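Local coordinates for protein putative prephenate dehydratase (Streptococcus mutans, PDB 4LUB) that probably converts prephenate to phenylpyruvate, with loss of carbon dioxide and water, in the biosynthesis of L-phenylalanine, at residues 64-69 / 229-234; 216-221 / 255-260; 5-10 / 14-19. All coordinates share one frame; numbering follows the deposited sequence.

Contact 1 (64-69 / 229-234)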
# COMPACT_ATOMS: atom_id res chain seq x y z
N THR B 64 2.63 -9.92 7.22
CA THR B 64 2.55 -11.08 6.33
C THR B 64 3.40 -10.91 5.08
O THR B 64 4.25 -11.75 4.78
CB THR B 64 1.09 -11.36 5.90
OG1 THR B 64 0.30 -11.64 7.06
CG2 THR B 64 1.04 -12.57 4.99
N PHE B 65 3.19 -9.81 4.37
CA PHE B 65 3.90 -9.56 3.13
C PHE B 65 5.40 -9.26 3.29
O PHE B 65 6.19 -9.69 2.45
CB PHE B 65 3.20 -8.44 2.36
CG PHE B 65 1.90 -8.89 1.77
CD1 PHE B 65 1.89 -9.73 0.68
CD2 PHE B 65 0.70 -8.53 2.37
CE1 PHE B 65 0.70 -10.17 0.14
CE2 PHE B 65 -0.50 -8.98 1.84
CZ PHE B 65 -0.50 -9.80 0.72
N ASP B 66 5.79 -8.51 4.32
CA ASP B 66 7.21 -8.30 4.57
C ASP B 66 7.95 -9.61 4.84
O ASP B 66 9.03 -9.85 4.29
CB ASP B 66 7.45 -7.32 5.74
CG ASP B 66 6.81 -5.95 5.50
OD1 ASP B 66 6.65 -5.57 4.33
OD2 ASP B 66 6.52 -5.25 6.49
N TYR B 67 7.41 -10.44 5.71
CA TYR B 67 8.02 -11.74 5.97
C TYR B 67 8.08 -12.64 4.73
O TYR B 67 9.12 -13.23 4.43
CB TYR B 67 7.31 -12.48 7.11
CG TYR B 67 8.21 -13.56 7.66
CD1 TYR B 67 9.16 -13.27 8.62
CD2 TYR B 67 8.12 -14.86 7.19
CE1 TYR B 67 10.01 -14.25 9.11
CE2 TYR B 67 8.96 -15.85 7.67
CZ TYR B 67 9.90 -15.54 8.63
OH TYR B 67 10.73 -16.52 9.11
N LEU B 68 6.95 -12.80 4.05
CA LEU B 68 6.89 -13.59 2.81
C LEU B 68 7.84 -13.13 1.71
O LEU B 68 8.40 -13.96 1.00
CB LEU B 68 5.46 -13.62 2.27
CG LEU B 68 4.63 -14.90 2.48
CD1 LEU B 68 4.96 -15.67 3.75
CD2 LEU B 68 3.13 -14.63 2.32
N PHE B 69 8.02 -11.83 1.55
CA PHE B 69 8.97 -11.35 0.55
C PHE B 69 10.43 -11.51 0.98
O PHE B 69 11.20 -12.14 0.28
CB PHE B 69 8.72 -9.88 0.20
CG PHE B 69 9.73 -9.31 -0.77
CD1 PHE B 69 9.66 -9.61 -2.12
CD2 PHE B 69 10.73 -8.46 -0.33
CE1 PHE B 69 10.58 -9.09 -3.01
CE2 PHE B 69 11.65 -7.93 -1.23
CZ PHE B 69 11.58 -8.25 -2.56
N PRO B 229 7.91 -0.88 1.86
CA PRO B 229 9.32 -0.46 1.90
C PRO B 229 10.27 -1.61 1.57
O PRO B 229 10.10 -2.72 2.08
CB PRO B 229 9.51 0.02 3.35
CG PRO B 229 8.12 0.20 3.89
CD PRO B 229 7.26 -0.79 3.17
N LEU B 230 11.27 -1.33 0.73
CA LEU B 230 12.34 -2.28 0.45
C LEU B 230 13.27 -2.45 1.65
O LEU B 230 14.08 -3.38 1.68
CB LEU B 230 13.14 -1.84 -0.77
CG LEU B 230 13.80 -2.94 -1.60
CD1 LEU B 230 12.86 -4.11 -1.84
CD2 LEU B 230 14.30 -2.38 -2.93
N LYS B 231 13.11 -1.57 2.63
CA LYS B 231 14.01 -1.47 3.77
C LYS B 231 15.45 -1.22 3.33
O LYS B 231 16.39 -1.81 3.87
CB LYS B 231 13.93 -2.72 4.66
CG LYS B 231 12.52 -3.27 4.81
CD LYS B 231 11.80 -2.63 6.00
CE LYS B 231 10.79 -3.59 6.63
NZ LYS B 231 9.39 -3.06 6.57
N THR B 232 15.61 -0.34 2.34
CA THR B 232 16.92 0.15 1.93
C THR B 232 16.99 1.64 2.21
O THR B 232 17.53 2.07 3.23
CB THR B 232 17.21 -0.12 0.44
OG1 THR B 232 16.08 0.31 -0.34
CG2 THR B 232 17.45 -1.60 0.20
N ILE B 233 16.44 2.44 1.30
CA ILE B 233 16.21 3.86 1.56
C ILE B 233 14.79 4.30 1.19
O ILE B 233 14.08 3.61 0.45
CB ILE B 233 17.23 4.75 0.80
CG1 ILE B 233 17.20 4.43 -0.70
CG2 ILE B 233 18.64 4.51 1.32
CD1 ILE B 233 17.40 5.64 -1.58
N LEU B 234 14.38 5.44 1.74
CA LEU B 234 13.15 6.13 1.33
C LEU B 234 13.07 6.30 -0.18
O LEU B 234 13.99 6.83 -0.80
CB LEU B 234 13.05 7.49 2.01
CG LEU B 234 11.68 8.17 2.01
CD1 LEU B 234 10.64 7.30 2.70
CD2 LEU B 234 11.78 9.53 2.67
O HOH W 1 9.16 -4.31 4.03

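Contact 2 (216-221 / 255-260)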
# COMPACT_ATOMS: atom_id res chain seq x y z
N ALA B 216 -1.24 -5.93 -18.92
CA ALA B 216 -2.33 -5.19 -19.52
C ALA B 216 -2.55 -5.49 -21.00
O ALA B 216 -3.68 -5.78 -21.41
CB ALA B 216 -2.11 -3.69 -19.34
N TRP B 217 -1.50 -5.44 -21.81
CA TRP B 217 -1.68 -5.67 -23.24
C TRP B 217 -2.19 -7.08 -23.51
O TRP B 217 -2.90 -7.30 -24.48
CB TRP B 217 -0.40 -5.34 -24.06
CG TRP B 217 0.76 -6.35 -24.11
CD1 TRP B 217 1.95 -6.26 -23.44
CD2 TRP B 217 0.83 -7.56 -24.89
NE1 TRP B 217 2.75 -7.35 -23.75
CE2 TRP B 217 2.09 -8.16 -24.63
CE3 TRP B 217 -0.05 -8.21 -25.77
CZ2 TRP B 217 2.48 -9.35 -25.23
CZ3 TRP B 217 0.35 -9.40 -26.36
CH2 TRP B 217 1.60 -9.96 -26.08
N ARG B 218 -1.90 -8.03 -22.61
CA ARG B 218 -2.39 -9.39 -22.78
C ARG B 218 -3.80 -9.55 -22.22
O ARG B 218 -4.37 -10.64 -22.27
CB ARG B 218 -1.46 -10.41 -22.10
CG ARG B 218 -0.00 -10.36 -22.53
CD ARG B 218 0.80 -11.47 -21.86
NE ARG B 218 2.01 -11.80 -22.62
CZ ARG B 218 3.15 -11.11 -22.56
NH1 ARG B 218 3.27 -10.05 -21.77
NH2 ARG B 218 4.17 -11.49 -23.30
N GLY B 219 -4.36 -8.47 -21.68
CA GLY B 219 -5.66 -8.54 -21.05
C GLY B 219 -5.73 -9.31 -19.74
O GLY B 219 -6.81 -9.78 -19.35
N ILE B 220 -4.60 -9.48 -19.06
CA ILE B 220 -4.60 -10.07 -17.72
C ILE B 220 -4.86 -8.97 -16.69
O ILE B 220 -4.03 -8.08 -16.51
CB ILE B 220 -3.27 -10.79 -17.42
CG1 ILE B 220 -3.05 -11.94 -18.42
CG2 ILE B 220 -3.25 -11.33 -15.98
CD1 ILE B 220 -1.59 -12.35 -18.56
N ASP B 221 -6.01 -9.03 -16.03
CA ASP B 221 -6.44 -7.95 -15.13
C ASP B 221 -5.71 -7.90 -13.80
O ASP B 221 -5.64 -8.89 -13.08
CB ASP B 221 -7.94 -8.02 -14.85
CG ASP B 221 -8.78 -7.76 -16.08
OD1 ASP B 221 -8.34 -6.96 -16.93
OD2 ASP B 221 -9.89 -8.30 -16.17
N LEU B 255 5.25 -13.22 -17.43
CA LEU B 255 6.43 -13.32 -16.56
C LEU B 255 7.75 -13.37 -17.32
O LEU B 255 8.73 -12.76 -16.89
CB LEU B 255 6.33 -14.55 -15.65
CG LEU B 255 5.12 -14.61 -14.73
CD1 LEU B 255 5.04 -15.94 -14.01
CD2 LEU B 255 5.16 -13.45 -13.74
N GLU B 256 7.79 -14.14 -18.41
CA GLU B 256 8.94 -14.15 -19.30
C GLU B 256 9.28 -12.75 -19.82
O GLU B 256 10.45 -12.35 -19.84
CB GLU B 256 8.73 -15.11 -20.48
CG GLU B 256 8.68 -16.58 -20.08
CD GLU B 256 8.62 -17.52 -21.28
OE1 GLU B 256 8.85 -17.07 -22.42
OE2 GLU B 256 8.30 -18.71 -21.08
N GLU B 257 8.27 -12.00 -20.26
CA GLU B 257 8.51 -10.62 -20.70
C GLU B 257 9.07 -9.72 -19.58
O GLU B 257 9.96 -8.91 -19.84
CB GLU B 257 7.23 -9.99 -21.28
CG GLU B 257 7.54 -8.69 -22.02
CD GLU B 257 6.36 -8.07 -22.75
OE1 GLU B 257 5.26 -8.66 -22.79
OE2 GLU B 257 6.56 -6.95 -23.28
N LEU B 258 8.54 -9.83 -18.37
CA LEU B 258 9.13 -9.12 -17.23
C LEU B 258 10.63 -9.36 -17.14
O LEU B 258 11.42 -8.41 -17.07
CB LEU B 258 8.45 -9.53 -15.92
CG LEU B 258 7.01 -9.09 -15.71
CD1 LEU B 258 6.57 -9.38 -14.29
CD2 LEU B 258 6.86 -7.61 -16.01
N THR B 259 11.02 -10.63 -17.11
CA THR B 259 12.43 -11.02 -17.15
C THR B 259 13.21 -10.37 -18.30
O THR B 259 14.27 -9.79 -18.08
CB THR B 259 12.58 -12.56 -17.23
OG1 THR B 259 11.86 -13.15 -16.14
CG2 THR B 259 14.04 -12.96 -17.11
N SER B 260 12.67 -10.46 -19.51
CA SER B 260 13.31 -9.84 -20.67
C SER B 260 13.47 -8.33 -20.53
O SER B 260 14.37 -7.75 -21.12
CB SER B 260 12.52 -10.16 -21.95
OG SER B 260 11.49 -9.22 -22.18

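Contact 3 (5-10 / 14-19)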
# COMPACT_ATOMS: atom_id res chain seq x y z
N ILE B 5 -1.18 -28.34 11.11
CA ILE B 5 -1.38 -27.02 10.55
C ILE B 5 -1.24 -25.89 11.56
O ILE B 5 -1.86 -25.92 12.62
CB ILE B 5 -2.76 -26.92 9.89
CG1 ILE B 5 -2.71 -27.48 8.48
CG2 ILE B 5 -3.15 -25.48 9.70
CD1 ILE B 5 -3.00 -28.93 8.37
N ALA B 6 -0.40 -24.92 11.23
CA ALA B 6 -0.23 -23.73 12.06
C ALA B 6 -1.21 -22.63 11.66
O ALA B 6 -1.45 -22.41 10.47
CB ALA B 6 1.20 -23.21 11.95
N TYR B 7 -1.74 -21.93 12.66
CA TYR B 7 -2.64 -20.81 12.40
C TYR B 7 -2.37 -19.71 13.41
O TYR B 7 -1.72 -19.95 14.43
CB TYR B 7 -4.11 -21.24 12.45
CG TYR B 7 -4.60 -21.72 13.80
CD1 TYR B 7 -4.50 -23.06 14.17
CD2 TYR B 7 -5.17 -20.84 14.71
CE1 TYR B 7 -4.94 -23.51 15.40
CE2 TYR B 7 -5.62 -21.28 15.95
CZ TYR B 7 -5.50 -22.61 16.29
OH TYR B 7 -5.95 -23.06 17.52
N LEU B 8 -2.85 -18.51 13.12
CA LEU B 8 -2.69 -17.40 14.03
C LEU B 8 -3.65 -17.58 15.20
O LEU B 8 -4.88 -17.55 15.02
CB LEU B 8 -2.92 -16.07 13.30
CG LEU B 8 -2.95 -14.80 14.16
CD1 LEU B 8 -1.59 -14.57 14.79
CD2 LEU B 8 -3.33 -13.60 13.31
N GLY B 9 -3.09 -17.76 16.38
CA GLY B 9 -3.87 -18.01 17.58
C GLY B 9 -4.48 -16.73 18.09
O GLY B 9 -4.30 -15.67 17.50
N PRO B 10 -5.21 -16.81 19.22
CA PRO B 10 -5.47 -18.04 19.98
C PRO B 10 -6.58 -18.89 19.38
O PRO B 10 -7.16 -18.54 18.35
CB PRO B 10 -5.89 -17.51 21.35
CG PRO B 10 -6.52 -16.20 21.04
CD PRO B 10 -5.62 -15.62 19.98
N PHE B 14 -10.54 -15.87 14.26
CA PHE B 14 -10.95 -15.89 12.86
C PHE B 14 -10.06 -16.82 12.05
O PHE B 14 -10.55 -17.62 11.25
CB PHE B 14 -10.94 -14.48 12.27
CG PHE B 14 -11.92 -13.54 12.91
CD1 PHE B 14 -13.28 -13.75 12.79
CD2 PHE B 14 -11.48 -12.44 13.61
CE1 PHE B 14 -14.19 -12.88 13.37
CE2 PHE B 14 -12.38 -11.56 14.20
CZ PHE B 14 -13.73 -11.79 14.08
N THR B 15 -8.75 -16.72 12.26
CA THR B 15 -7.79 -17.55 11.53
C THR B 15 -7.95 -19.02 11.88
O THR B 15 -7.81 -19.89 11.02
CB THR B 15 -6.33 -17.10 11.80
OG1 THR B 15 -6.24 -15.67 11.66
CG2 THR B 15 -5.39 -17.74 10.82
N HIS B 16 -8.26 -19.29 13.15
CA HIS B 16 -8.62 -20.64 13.59
C HIS B 16 -9.80 -21.18 12.81
O HIS B 16 -9.76 -22.29 12.28
CB HIS B 16 -8.93 -20.65 15.09
CG HIS B 16 -9.02 -22.03 15.66
ND1 HIS B 16 -9.41 -22.27 16.96
CD2 HIS B 16 -8.77 -23.24 15.11
CE1 HIS B 16 -9.40 -23.57 17.19
NE2 HIS B 16 -9.01 -24.18 16.08
N ASN B 17 -10.87 -20.39 12.75
CA ASN B 17 -12.04 -20.74 11.96
C ASN B 17 -11.70 -21.04 10.51
O ASN B 17 -12.22 -22.00 9.92
CB ASN B 17 -13.08 -19.61 12.04
CG ASN B 17 -14.44 -20.04 11.53
OD1 ASN B 17 -14.74 -21.23 11.43
ND2 ASN B 17 -15.28 -19.06 11.20
N VAL B 18 -10.80 -20.26 9.93
CA VAL B 18 -10.40 -20.45 8.54
C VAL B 18 -9.66 -21.77 8.35
O VAL B 18 -9.90 -22.50 7.39
CB VAL B 18 -9.52 -19.28 8.04
CG1 VAL B 18 -9.02 -19.53 6.63
CG2 VAL B 18 -10.31 -17.97 8.10
N ALA B 19 -8.77 -22.09 9.29
CA ALA B 19 -7.90 -23.25 9.16
C ALA B 19 -8.71 -24.55 9.29
O ALA B 19 -8.39 -25.56 8.67
CB ALA B 19 -6.79 -23.20 10.20

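Contact 1 (64-69 / 229-234)
Asp-66 and Phe-69, one turn apart on helix 62-70, meet Leu-230 and Lys-231 of the loop after strand 222-229, but the backbones stay well apart, with Asp-66 CA 8.5 Å from Pro-229 CA. Side chains and one water bridge the gap. The side chains of Asp-66 and Lys-231 cross at about a right angle. Their salt bridge is long, with Asp-66 OD2 3.6 Å from Lys-231 NZ. The lysine chain reaches back to the helix by bending twice, at chi2 (-89°) and again at chi4. Water 1 completes the link. It accepts from Lys-231 NZ at 2.8 Å and donates to Pro-229 O at 2.7 Å. It also donates weakly to Asp-66 OD1. Beside this polar cluster is a small apolar touch. Leu-230 CD1 lies 4.1 Å from Phe-69 CE2, oblique to the ring. The same ring stacks on Phe-238. The stronger partner of Asp-66 is Arg-228, whose NH2 forms a salt bridge with OD2. Lys-231 NZ makes a weak hydrogen bond to Ile-57 O of the second subunit. The contact joins the prephenate dehydratase part of the chain to its ACT part, close to the dimer interface. Its ionic component is shared among two cations and a water. The carboxylate is therefore probably kept charged by its surroundings, while the direct link to Lys-231 remains loose.

Contact 2 (216-221 / 255-260)
Glu-257 reaches Trp-217 and Arg-218 because its CG is anti to the backbone N (chi1 -167°) and the chain beyond is extended. Trp-217 CG sits between its own backbone N and carbonyl carbon (chi1 80°), which turns the indole N-H to the glutamate. Arg-218 runs out straight from CG to NE beside that ring. The indole N-H and the guanidinium both meet Glu-257 OE1. Trp-217 NE1 donates to Glu-257 OE1 at 3.0 Å with an N-H...O angle of 155°. This bond lies close to the indole plane and uses the syn lone pair of OE1. Arg-218 NH1 comes in nearly along the C-O axis and is 2.6 Å from Glu-257 OE1, forming a salt bridge. Arg-218 NH2 adds a weak bond to OE1. One carboxylate oxygen thus takes two good donors and a weak third, which would concentrate negative charge on it. The arginine is also flattened against its neighbour: Arg-218 CG lies 3.6 Å above the centre of the Trp-217 ring, and Trp-217 CZ2 sits under the guanidinium. Gly-219 follows with positive phi and closes helix 208-216 with a Schellman motif. Arg-218 NH1 also bonds Thr-214 O in the last turns of that helix. The contact therefore ties the end of helix 208-216 to helix 248-261, the two helices that pack on the sheet of the ACT domain, just before strand 222-229 begins.

Contact 3 (5-10 / 14-19)
Tyr-7 and His-16 form an offset stack, with ring centroids 4.3 Å apart and planes nearly parallel at 9°. The phenol end does most of the overlapping. Tyr-7 OH lies over the centre of the imidazole, and Tyr-7 CZ is 3.5 Å from His-16 CD2, which in turn sits toward the rim of the phenol ring. Nearer the backbone, Tyr-7 CE2 touches His-16 CB at 3.5 Å. Tyr-7 CG is placed between its backbone N and carbonyl carbon (chi1 65°), which swings the ring across the helix, over His-16. At the base of the tyrosine, Tyr-7 CB rests on Ala-19 CB at 4.0 Å. Thr-15 of the helix packs against Leu-8, the next residue of the strand. Thr-15 CG2 is 3.5 Å from Leu-8 N, while Thr-15 OG1 lies 3.7 Å from Leu-8 CB. Ile-5 CG2 meets Ala-19 CB at 4.3 Å at the far end. Strand 5-8 and helix 14-19 run nearly antiparallel, at 150°, with axes 7.0 Å apart. They are the first two elements of a beta-alpha-beta unit completed by strand 27-31, as expected for a dehydratase domain related to periplasmic binding proteins. The connection between them positions the stacked histidine: Gly-12 N bonds His-16 ND1, which fixes the imidazole. Ser-13 OG is bonded to His-16 N, and Leu-8 O and Pro-10 O compete for its one proton. This ties the helix start to the end of the strand. Pro-10 follows a cis peptide bond. Farther out, Leu-28 and Pro-30 of strand 27-31 touch Tyr-7, and Ile-50 and Pro-52 of strand 48-55 pack on Thr-15.

Overall arrangement
Contact 3 is partly buried and lies within the dehydratase part. It joins neighbouring elements of one beta-alpha-beta unit through ring stacking and small apolar groups. Contacts 1 and 2 are surface contacts that depend mainly on charge. Contact 2 stays inside the ACT part and uses direct, short bonds to one oxygen. Contact 1 spans the two parts, with a looser salt bridge and a water between them. Strand 222-229 links these two: it starts after the 216-221 loop and ends at the 229-234 loop. Their centres are 24 Å apart. Contacts 2 and 3 lie on opposite sides of the chain's centre, with centres 35 Å apart.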